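Local coordinates for protein peptidyl tryptophan dihydroxylase (Pseudomonas putida, PDB 7CTQ) that probably uses bound FAD to hydroxylate a peptidyl tryptophan twice, a step essential for making the tryptophylquinone cofactor of quinohemoprotein amine dehydrogenase, at residues R38-V43 and H240-T245; L88-R93 and D191-W196. All blocks are in the same frame, centred on the assembly; numbering follows the deposited sequence. Where two conformers were deposited one is given.

Interaction 1: R38-V43 and H240-T245; sequences RRFAAV and HARSST. With FAD (flavin-adenine dinucleotide), chain C.
The loop carrying Phe-40 and Ala-42 runs beside strand 238-243 without pairing with it, with Phe-40 and His-240 as the closest backbone pair, 8.9 Å between their CA atoms. No hydrogen bond joins the two segments, so side chains alone fill the gap. Phe-40, His-240 and Arg-242 all leave their backbones toward the opposite segment. The ring of Phe-40 is swung between its own backbone N and carbonyl carbon (chi1 70°), and this sends it along the strand so that its far end reaches Arg-242. There CZ of Phe-40 lies 3.1 Å from NE of Arg-242. The arginine meets the ring at its edge, with the two planes 56° apart, which is not the face-on geometry of a cation-pi stack. Ala-42 adds its methyl, CB standing 4.0 Å from NH2 of Arg-242. At the other end of the phenylalanine, CB sits over one face of the His-240 imidazole, 4.1 Å from CE1. The two rings are nearly parallel but slid well apart, their centroids 5.2 Å from each other; NE2 of His-240 is hydrogen-bonded to Glu-238. Arg-242 bends at chi2 and chi3, which lays its guanidinium against the dimethylbenzene end of the flavin: NH1 is 3.2 Å from C7 of FAD, and the C7M methyl lies over the face opposite Phe-40 CZ. Held between Phe-40 CZ and that methyl, the guanidinium is probably restricted in turning, and its positive charge might modestly influence the electronics of the isoalloxazine.

Interaction 2: L88-R93 and D191-W196; sequences LLDRQR and DGRCYW. With FAD (flavin-adenine dinucleotide), chain C.
OD2 of Asp-90, an atom whose modelled position is less sure than that of OD1, is met by NH2 of Arg-193 across the contact and by the backbone N and NE of Arg-93. The approach of Arg-193 NH2 to Asp-90 OD2, 3.1 Å, is a weak, bent bond that is part of a salt bridge. OD1 of Asp-90 takes the backbone N of Gln-92 at 3.0 Å, the donor coming from above the carboxylate plane, 59° out of it. The carboxylate and the guanidinium of Arg-193 are steeply inclined, 68° apart. Arg-193 arrives by a chain extended at chi2 and kinked at chi3 (-61°), and Asp-191 flanks it: OD2 of Asp-191 is 3.1 Å from NE of Arg-193, well out of the guanidinium plane, so the pull is one of charge. The same aspartate closes an Asx turn, its OD1 accepting from the backbone N of Arg-193 at 3.3 Å. Arg-93 brings a second positive charge beside Arg-193, and the two aspartates probably offset the repulsion. Arg-91, the residue after Asp-90, turns to the cofactor, with NH1 donating to O4' of FAD at 2.9 Å and NH2 to O1A of FAD at 2.9 Å; salt bridges to Glu-44 and Asp-95 probably offset its charge. This is an N-capped helix start, with Asp-90 as N-cap of helix 91-104, set in a salt-bridge network beside the ribityl and pyrophosphate part of an FAD site.

Interactions 1 and 2 lie with centres about 12 Å apart, on the same side of the chain's centre. Along the sequence the order is 38-43, 88-93, 191-196, 240-245, so the second pair falls wholly between the halves of the first. Both reach the same mixed sheet: 43-46 pairs antiparallel with 87-90, while 193-201 and 238-243 both pair with 158-166. A probable hydrogen bond from Arg-91 N to Ala-42 O, 2.9 Å, ties the two first segments directly. FAD runs past both, meeting interaction 1 at its flavin ring and interaction 2 at its ribityl chain and phosphate, so one arginine from each contact, far apart in sequence, reaches the same cofactor.

Interaction 1: R38-V43 and H240-T245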
loop_
_atom_site.group_PDB
_atom_site.type_symbol
_atom_site.label_atom_id
_atom_site.label_comp_id
_atom_site.label_asym_id
_atom_site.label_seq_id
_atom_site.Cartn_x
_atom_site.Cartn_y
_atom_site.Cartn_z
ATOM N N ARG A 38 -5.456 14.111 -14.196
ATOM C CA ARG A 38 -4.052 14.233 -13.835
ATOM C C ARG A 38 -3.900 14.999 -12.530
ATOM O O ARG A 38 -4.874 15.458 -11.928
ATOM C CB ARG A 38 -3.253 14.928 -14.943
ATOM C CG ARG A 38 -3.326 14.234 -16.296
ATOM C CD ARG A 38 -2.686 15.041 -17.419
ATOM N NE ARG A 38 -1.549 15.853 -16.980
ATOM C CZ ARG A 38 -0.415 15.368 -16.478
ATOM N NH1 ARG A 38 -0.244 14.059 -16.356
ATOM N NH2 ARG A 38 0.556 16.192 -16.105
ATOM N N ARG A 39 -2.647 15.120 -12.100
ATOM C CA ARG A 39 -2.237 15.944 -10.969
ATOM C C ARG A 39 -0.798 16.386 -11.236
ATOM O O ARG A 39 -0.304 16.280 -12.364
ATOM C CB ARG A 39 -2.417 15.175 -9.649
ATOM C CG ARG A 39 -2.525 16.042 -8.391
ATOM C CD ARG A 39 -3.161 17.400 -8.675
ATOM N NE ARG A 39 -4.583 17.306 -9.001
ATOM C CZ ARG A 39 -5.566 17.427 -8.112
ATOM N NH1 ARG A 39 -5.281 17.645 -6.833
ATOM N NH2 ARG A 39 -6.834 17.331 -8.497
ATOM N N PHE A 40 -0.116 16.876 -10.200
ATOM C CA PHE A 40 1.227 17.409 -10.386
ATOM C C PHE A 40 2.188 16.322 -10.870
ATOM O O PHE A 40 1.954 15.118 -10.714
ATOM C CB PHE A 40 1.751 18.038 -9.088
ATOM C CG PHE A 40 2.048 17.042 -8.001
ATOM C CD1 PHE A 40 1.045 16.617 -7.138
ATOM C CD2 PHE A 40 3.326 16.534 -7.834
ATOM C CE1 PHE A 40 1.312 15.700 -6.132
ATOM C CE2 PHE A 40 3.594 15.614 -6.833
ATOM C CZ PHE A 40 2.588 15.199 -5.981
ATOM N N ALA A 41 3.281 16.771 -11.478
ATOM C CA ALA A 41 4.319 15.870 -11.966
ATOM C C ALA A 41 4.997 15.197 -10.778
ATOM O O ALA A 41 5.704 15.853 -10.006
ATOM C CB ALA A 41 5.325 16.647 -12.809
ATOM N N ALA A 42 4.773 13.897 -10.614
ATOM C CA ALA A 42 5.438 13.123 -9.576
ATOM C C ALA A 42 6.084 11.908 -10.213
ATOM O O ALA A 42 5.436 11.199 -10.987
ATOM C CB ALA A 42 4.454 12.686 -8.489
ATOM N N VAL A 43 7.354 11.668 -9.902
ATOM C CA VAL A 43 8.025 10.443 -10.313
ATOM C C VAL A 43 8.505 9.715 -9.070
ATOM O O VAL A 43 9.061 10.326 -8.148
ATOM C CB VAL A 43 9.178 10.695 -11.303
ATOM C CG1 VAL A 43 8.706 11.620 -12.409
ATOM C CG2 VAL A 43 10.437 11.220 -10.604
ATOM N N HIS A 240 5.820 21.939 -3.501
ATOM C CA HIS A 240 4.622 21.230 -3.065
ATOM C C HIS A 240 4.900 20.543 -1.737
ATOM O O HIS A 240 6.017 20.075 -1.485
ATOM C CB HIS A 240 4.162 20.171 -4.072
ATOM C CG HIS A 240 3.937 20.689 -5.457
ATOM N ND1 HIS A 240 2.705 21.118 -5.902
ATOM C CD2 HIS A 240 4.783 20.824 -6.507
ATOM C CE1 HIS A 240 2.802 21.500 -7.163
ATOM N NE2 HIS A 240 4.052 21.330 -7.555
ATOM N N ALA A 241 3.875 20.480 -0.891
ATOM C CA ALA A 241 3.975 19.837 0.410
ATOM C C ALA A 241 2.937 18.721 0.489
ATOM O O ALA A 241 1.755 18.944 0.209
ATOM C CB ALA A 241 3.792 20.865 1.531
ATOM N N ARG A 242 3.389 17.514 0.838
ATOM C CA ARG A 242 2.547 16.323 0.911
ATOM C C ARG A 242 2.593 15.770 2.325
ATOM O O ARG A 242 3.682 15.562 2.876
ATOM C CB ARG A 242 3.015 15.230 -0.061
ATOM C CG ARG A 242 2.936 15.595 -1.538
ATOM C CD ARG A 242 2.662 14.368 -2.437
ATOM N NE ARG A 242 3.778 14.104 -3.350
ATOM C CZ ARG A 242 4.164 12.895 -3.764
ATOM N NH1 ARG A 242 3.494 11.798 -3.405
ATOM N NH2 ARG A 242 5.200 12.779 -4.586
ATOM N N SER A 243 1.425 15.510 2.902
ATOM C CA SER A 243 1.392 14.700 4.112
ATOM C C SER A 243 1.822 13.282 3.760
ATOM O O SER A 243 1.255 12.660 2.854
ATOM C CB SER A 243 0.004 14.704 4.738
ATOM O OG SER A 243 -0.027 13.852 5.885
ATOM N N SER A 244 2.857 12.788 4.440
ATOM C CA SER A 244 3.346 11.431 4.227
ATOM C C SER A 244 3.297 10.617 5.515
ATOM O O SER A 244 4.038 9.639 5.662
ATOM C CB SER A 244 4.761 11.460 3.656
ATOM O OG SER A 244 5.614 12.176 4.525
ATOM N N THR A 245 2.463 11.044 6.459
ATOM C CA THR A 245 2.285 10.350 7.730
ATOM C C THR A 245 1.728 8.942 7.510
ATOM O O THR A 245 0.865 8.722 6.649
ATOM C CB THR A 245 1.324 11.160 8.613
ATOM O OG1 THR A 245 1.857 12.478 8.847
ATOM C CG2 THR A 245 1.056 10.450 9.937
HETATM P PA FAD C . -3.539 7.135 -5.868
HETATM O O1A FAD C . -2.437 6.540 -6.654
HETATM O O2A FAD C . -3.159 8.442 -5.188
HETATM O O5B FAD C . -4.809 7.229 -6.773
HETATM C C5B FAD C . -5.904 8.107 -6.445
HETATM C C4B FAD C . -6.515 8.537 -7.752
HETATM O O4B FAD C . -7.757 9.229 -7.488
HETATM C C3B FAD C . -5.664 9.482 -8.606
HETATM O O3B FAD C . -5.798 9.152 -9.986
HETATM C C2B FAD C . -6.236 10.864 -8.265
HETATM O O2B FAD C . -6.114 11.805 -9.331
HETATM C C1B FAD C . -7.711 10.517 -8.064
HETATM N N9A FAD C . -8.497 11.430 -7.244
HETATM C C8A FAD C . -8.134 12.100 -6.110
HETATM N N7A FAD C . -9.078 12.844 -5.589
HETATM C C5A FAD C . -10.132 12.675 -6.469
HETATM C C6A FAD C . -11.435 13.211 -6.509
HETATM N N6A FAD C . -11.918 14.061 -5.603
HETATM N N1A FAD C . -12.252 12.831 -7.527
HETATM C C2A FAD C . -11.779 11.979 -8.440
HETATM N N3A FAD C . -10.567 11.415 -8.500
HETATM C C4A FAD C . -9.789 11.801 -7.485
HETATM N N1 FAD C . 5.119 4.545 -3.978
HETATM C C2 FAD C . 6.082 3.869 -4.675
HETATM O O2 FAD C . 5.880 2.744 -5.134
HETATM N N3 FAD C . 7.312 4.456 -4.888
HETATM C C4 FAD C . 7.700 5.708 -4.458
HETATM O O4 FAD C . 8.824 6.131 -4.720
HETATM C C4X FAD C . 6.675 6.419 -3.718
HETATM N N5 FAD C . 6.961 7.612 -3.267
HETATM C C5X FAD C . 5.984 8.292 -2.558
HETATM C C6 FAD C . 6.274 9.564 -2.063
HETATM C C7 FAD C . 5.332 10.280 -1.331
HETATM C C7M FAD C . 5.679 11.652 -0.814
HETATM C C8 FAD C . 4.072 9.714 -1.083
HETATM C C8M FAD C . 3.026 10.466 -0.303
HETATM C C9 FAD C . 3.777 8.449 -1.580
HETATM C C9A FAD C . 4.722 7.734 -2.306
HETATM N N10 FAD C . 4.448 6.452 -2.826
HETATM C C10 FAD C . 5.413 5.756 -3.525
HETATM C "C1'" FAD C . 3.164 5.804 -2.554
HETATM C "C2'" FAD C . 2.213 5.775 -3.740
HETATM O "O2'" FAD C . 2.065 7.070 -4.321
HETATM C "C3'" FAD C . 0.858 5.272 -3.248
HETATM O "O3'" FAD C . 1.090 4.114 -2.454
HETATM C "C4'" FAD C . -0.150 4.907 -4.334
HETATM O "O4'" FAD C . -0.144 5.868 -5.393
HETATM C "C5'" FAD C . -1.538 4.774 -3.755
HETATM O "O5'" FAD C . -2.405 4.240 -4.765
HETATM P P FAD C . -3.931 4.556 -4.762
HETATM O O1P FAD C . -4.492 4.031 -3.431
HETATM O O2P FAD C . -4.577 4.053 -6.006
HETATM O O3P FAD C . -3.975 6.142 -4.709
#

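Interaction 2: L88-R93 and D191-W196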
loop_
_atom_site.group_PDB
_atom_site.type_symbol
_atom_site.label_atom_id
_atom_site.label_comp_id
_atom_site.label_asym_id
_atom_site.label_seq_id
_atom_site.Cartn_x
_atom_site.Cartn_y
_atom_site.Cartn_z
ATOM N N LEU A 88 12.332 4.225 -12.545
ATOM C CA LEU A 88 11.584 5.405 -12.151
ATOM C C LEU A 88 10.228 5.336 -12.820
ATOM O O LEU A 88 10.120 4.922 -13.975
ATOM C CB LEU A 88 12.298 6.711 -12.545
ATOM C CG LEU A 88 13.827 6.769 -12.513
ATOM C CD1 LEU A 88 14.307 8.149 -12.946
ATOM C CD2 LEU A 88 14.395 6.405 -11.145
ATOM N N LEU A 89 9.189 5.719 -12.091
ATOM C CA LEU A 89 7.830 5.664 -12.610
ATOM C C LEU A 89 7.285 7.078 -12.684
ATOM O O LEU A 89 7.220 7.772 -11.667
ATOM C CB LEU A 89 6.931 4.793 -11.735
ATOM C CG LEU A 89 5.515 4.738 -12.300
ATOM C CD1 LEU A 89 5.449 3.789 -13.491
ATOM C CD2 LEU A 89 4.525 4.348 -11.230
ATOM N N ASP A 90 6.888 7.505 -13.875
ATOM C CA ASP A 90 6.324 8.836 -14.035
ATOM C C ASP A 90 4.812 8.711 -13.878
ATOM O O ASP A 90 4.124 8.186 -14.761
ATOM C CB ASP A 90 6.738 9.447 -15.372
ATOM C CG ASP A 90 5.778 10.518 -15.845
ATOM O OD1 ASP A 90 5.262 11.289 -15.009
ATOM O OD2 ASP A 90 5.544 10.598 -17.055
ATOM N N ARG A 91 4.306 9.181 -12.733
ATOM C CA ARG A 91 2.895 9.039 -12.400
ATOM C C ARG A 91 1.990 9.757 -13.385
ATOM O O ARG A 91 0.823 9.374 -13.526
ATOM C CB ARG A 91 2.645 9.553 -10.982
ATOM C CG ARG A 91 3.331 8.718 -9.910
ATOM C CD ARG A 91 2.891 7.269 -10.007
ATOM N NE ARG A 91 1.440 7.140 -9.923
ATOM C CZ ARG A 91 0.783 6.875 -8.798
ATOM N NH1 ARG A 91 1.455 6.703 -7.668
ATOM N NH2 ARG A 91 -0.543 6.778 -8.803
ATOM N N GLN A 92 2.495 10.789 -14.066
ATOM C CA GLN A 92 1.732 11.412 -15.144
ATOM C C GLN A 92 1.421 10.397 -16.239
ATOM O O GLN A 92 0.252 10.147 -16.562
ATOM C CB GLN A 92 2.500 12.605 -15.716
ATOM C CG GLN A 92 3.125 13.526 -14.677
ATOM C CD GLN A 92 4.150 14.474 -15.284
ATOM O OE1 GLN A 92 5.344 14.392 -14.986
ATOM N NE2 GLN A 92 3.686 15.375 -16.145
ATOM N N ARG A 93 2.469 9.799 -16.824
ATOM C CA ARG A 93 2.271 8.729 -17.799
ATOM C C ARG A 93 1.456 7.591 -17.204
ATOM O O ARG A 93 0.521 7.090 -17.840
ATOM C CB ARG A 93 3.612 8.188 -18.301
ATOM C CG ARG A 93 4.108 8.711 -19.654
ATOM C CD ARG A 93 4.295 10.213 -19.579
ATOM N NE ARG A 93 5.291 10.762 -20.489
ATOM C CZ ARG A 93 5.110 11.861 -21.212
ATOM N NH1 ARG A 93 3.965 12.529 -21.142
ATOM N NH2 ARG A 93 6.078 12.293 -22.005
ATOM N N ASP A 191 14.004 13.098 -20.348
ATOM C CA ASP A 191 13.523 14.335 -20.952
ATOM C C ASP A 191 13.840 15.573 -20.109
ATOM O O ASP A 191 13.326 16.657 -20.409
ATOM C CB ASP A 191 12.009 14.242 -21.218
ATOM C CG ASP A 191 11.171 14.336 -19.945
ATOM O OD1 ASP A 191 11.712 14.111 -18.843
ATOM O OD2 ASP A 191 9.958 14.631 -20.047
ATOM N N GLY A 192 14.655 15.439 -19.060
ATOM C CA GLY A 192 15.126 16.573 -18.298
ATOM C C GLY A 192 14.254 17.005 -17.136
ATOM O O GLY A 192 14.653 17.914 -16.397
ATOM N N ARG A 193 13.077 16.407 -16.957
ATOM C CA ARG A 193 12.257 16.720 -15.791
ATOM C C ARG A 193 12.975 16.302 -14.514
ATOM O O ARG A 193 13.583 15.232 -14.447
ATOM C CB ARG A 193 10.894 16.031 -15.885
ATOM C CG ARG A 193 9.903 16.756 -16.796
ATOM C CD ARG A 193 8.527 16.101 -16.782
ATOM N NE ARG A 193 8.568 14.717 -17.244
ATOM C CZ ARG A 193 7.491 14.012 -17.579
ATOM N NH1 ARG A 193 6.286 14.563 -17.507
ATOM N NH2 ARG A 193 7.619 12.758 -17.989
ATOM N N CYS A 194 12.927 17.167 -13.506
ATOM C CA CYS A 194 13.671 16.963 -12.274
ATOM C C CYS A 194 12.728 16.976 -11.082
ATOM O O CYS A 194 11.697 17.662 -11.080
ATOM C CB CYS A 194 14.746 18.024 -12.089
ATOM S SG CYS A 194 16.012 17.958 -13.350
ATOM N N TYR A 195 13.128 16.227 -10.055
ATOM C CA TYR A 195 12.305 15.898 -8.899
ATOM C C TYR A 195 13.200 15.879 -7.669
ATOM O O TYR A 195 14.284 15.292 -7.699
ATOM C CB TYR A 195 11.630 14.531 -9.108
ATOM C CG TYR A 195 10.667 14.080 -8.024
ATOM C CD1 TYR A 195 9.292 14.115 -8.233
ATOM C CD2 TYR A 195 11.131 13.583 -6.813
ATOM C CE1 TYR A 195 8.403 13.682 -7.255
ATOM C CE2 TYR A 195 10.250 13.157 -5.829
ATOM C CZ TYR A 195 8.891 13.216 -6.053
ATOM O OH TYR A 195 8.019 12.796 -5.076
ATOM N N TRP A 196 12.762 16.534 -6.597
ATOM C CA TRP A 196 13.469 16.430 -5.325
ATOM C C TRP A 196 12.440 16.505 -4.211
ATOM O O TRP A 196 11.586 17.400 -4.201
ATOM C CB TRP A 196 14.518 17.533 -5.169
ATOM C CG TRP A 196 15.262 17.575 -3.852
ATOM C CD1 TRP A 196 16.450 16.968 -3.559
ATOM C CD2 TRP A 196 14.888 18.310 -2.679
ATOM N NE1 TRP A 196 16.835 17.271 -2.269
ATOM C CE2 TRP A 196 15.891 18.100 -1.713
ATOM C CE3 TRP A 196 13.799 19.127 -2.355
ATOM C CZ2 TRP A 196 15.836 18.671 -0.446
ATOM C CZ3 TRP A 196 13.746 19.691 -1.093
ATOM C CH2 TRP A 196 14.754 19.464 -0.161
HETATM P PA FAD C . -3.539 7.135 -5.868
HETATM O O1A FAD C . -2.437 6.540 -6.654
HETATM O O2A FAD C . -3.159 8.442 -5.188
HETATM O O5B FAD C . -4.809 7.229 -6.773
HETATM C C5B FAD C . -5.904 8.107 -6.445
HETATM C C4B FAD C . -6.515 8.537 -7.752
HETATM O O4B FAD C . -7.757 9.229 -7.488
HETATM C C3B FAD C . -5.664 9.482 -8.606
HETATM O O3B FAD C . -5.798 9.152 -9.986
HETATM C C2B FAD C . -6.236 10.864 -8.265
HETATM O O2B FAD C . -6.114 11.805 -9.331
HETATM C C1B FAD C . -7.711 10.517 -8.064
HETATM N N9A FAD C . -8.497 11.430 -7.244
HETATM C C8A FAD C . -8.134 12.100 -6.110
HETATM N N7A FAD C . -9.078 12.844 -5.589
HETATM C C5A FAD C . -10.132 12.675 -6.469
HETATM C C6A FAD C . -11.435 13.211 -6.509
HETATM N N6A FAD C . -11.918 14.061 -5.603
HETATM N N1A FAD C . -12.252 12.831 -7.527
HETATM C C2A FAD C . -11.779 11.979 -8.440
HETATM N N3A FAD C . -10.567 11.415 -8.500
HETATM C C4A FAD C . -9.789 11.801 -7.485
HETATM N N1 FAD C . 5.119 4.545 -3.978
HETATM C C2 FAD C . 6.082 3.869 -4.675
HETATM O O2 FAD C . 5.880 2.744 -5.134
HETATM N N3 FAD C . 7.312 4.456 -4.888
HETATM C C4 FAD C . 7.700 5.708 -4.458
HETATM O O4 FAD C . 8.824 6.131 -4.720
HETATM C C4X FAD C . 6.675 6.419 -3.718
HETATM N N5 FAD C . 6.961 7.612 -3.267
HETATM C C5X FAD C . 5.984 8.292 -2.558
HETATM C C6 FAD C . 6.274 9.564 -2.063
HETATM C C7 FAD C . 5.332 10.280 -1.331
HETATM C C7M FAD C . 5.679 11.652 -0.814
HETATM C C8 FAD C . 4.072 9.714 -1.083
HETATM C C8M FAD C . 3.026 10.466 -0.303
HETATM C C9 FAD C . 3.777 8.449 -1.580
HETATM C C9A FAD C . 4.722 7.734 -2.306
HETATM N N10 FAD C . 4.448 6.452 -2.826
HETATM C C10 FAD C . 5.413 5.756 -3.525
HETATM C "C1'" FAD C . 3.164 5.804 -2.554
HETATM C "C2'" FAD C . 2.213 5.775 -3.740
HETATM O "O2'" FAD C . 2.065 7.070 -4.321
HETATM C "C3'" FAD C . 0.858 5.272 -3.248
HETATM O "O3'" FAD C . 1.090 4.114 -2.454
HETATM C "C4'" FAD C . -0.150 4.907 -4.334
HETATM O "O4'" FAD C . -0.144 5.868 -5.393
HETATM C "C5'" FAD C . -1.538 4.774 -3.755
HETATM O "O5'" FAD C . -2.405 4.240 -4.765
HETATM P P FAD C . -3.931 4.556 -4.762
HETATM O O1P FAD C . -4.492 4.031 -3.431
HETATM O O2P FAD C . -4.577 4.053 -6.006
HETATM O O3P FAD C . -3.975 6.142 -4.709
#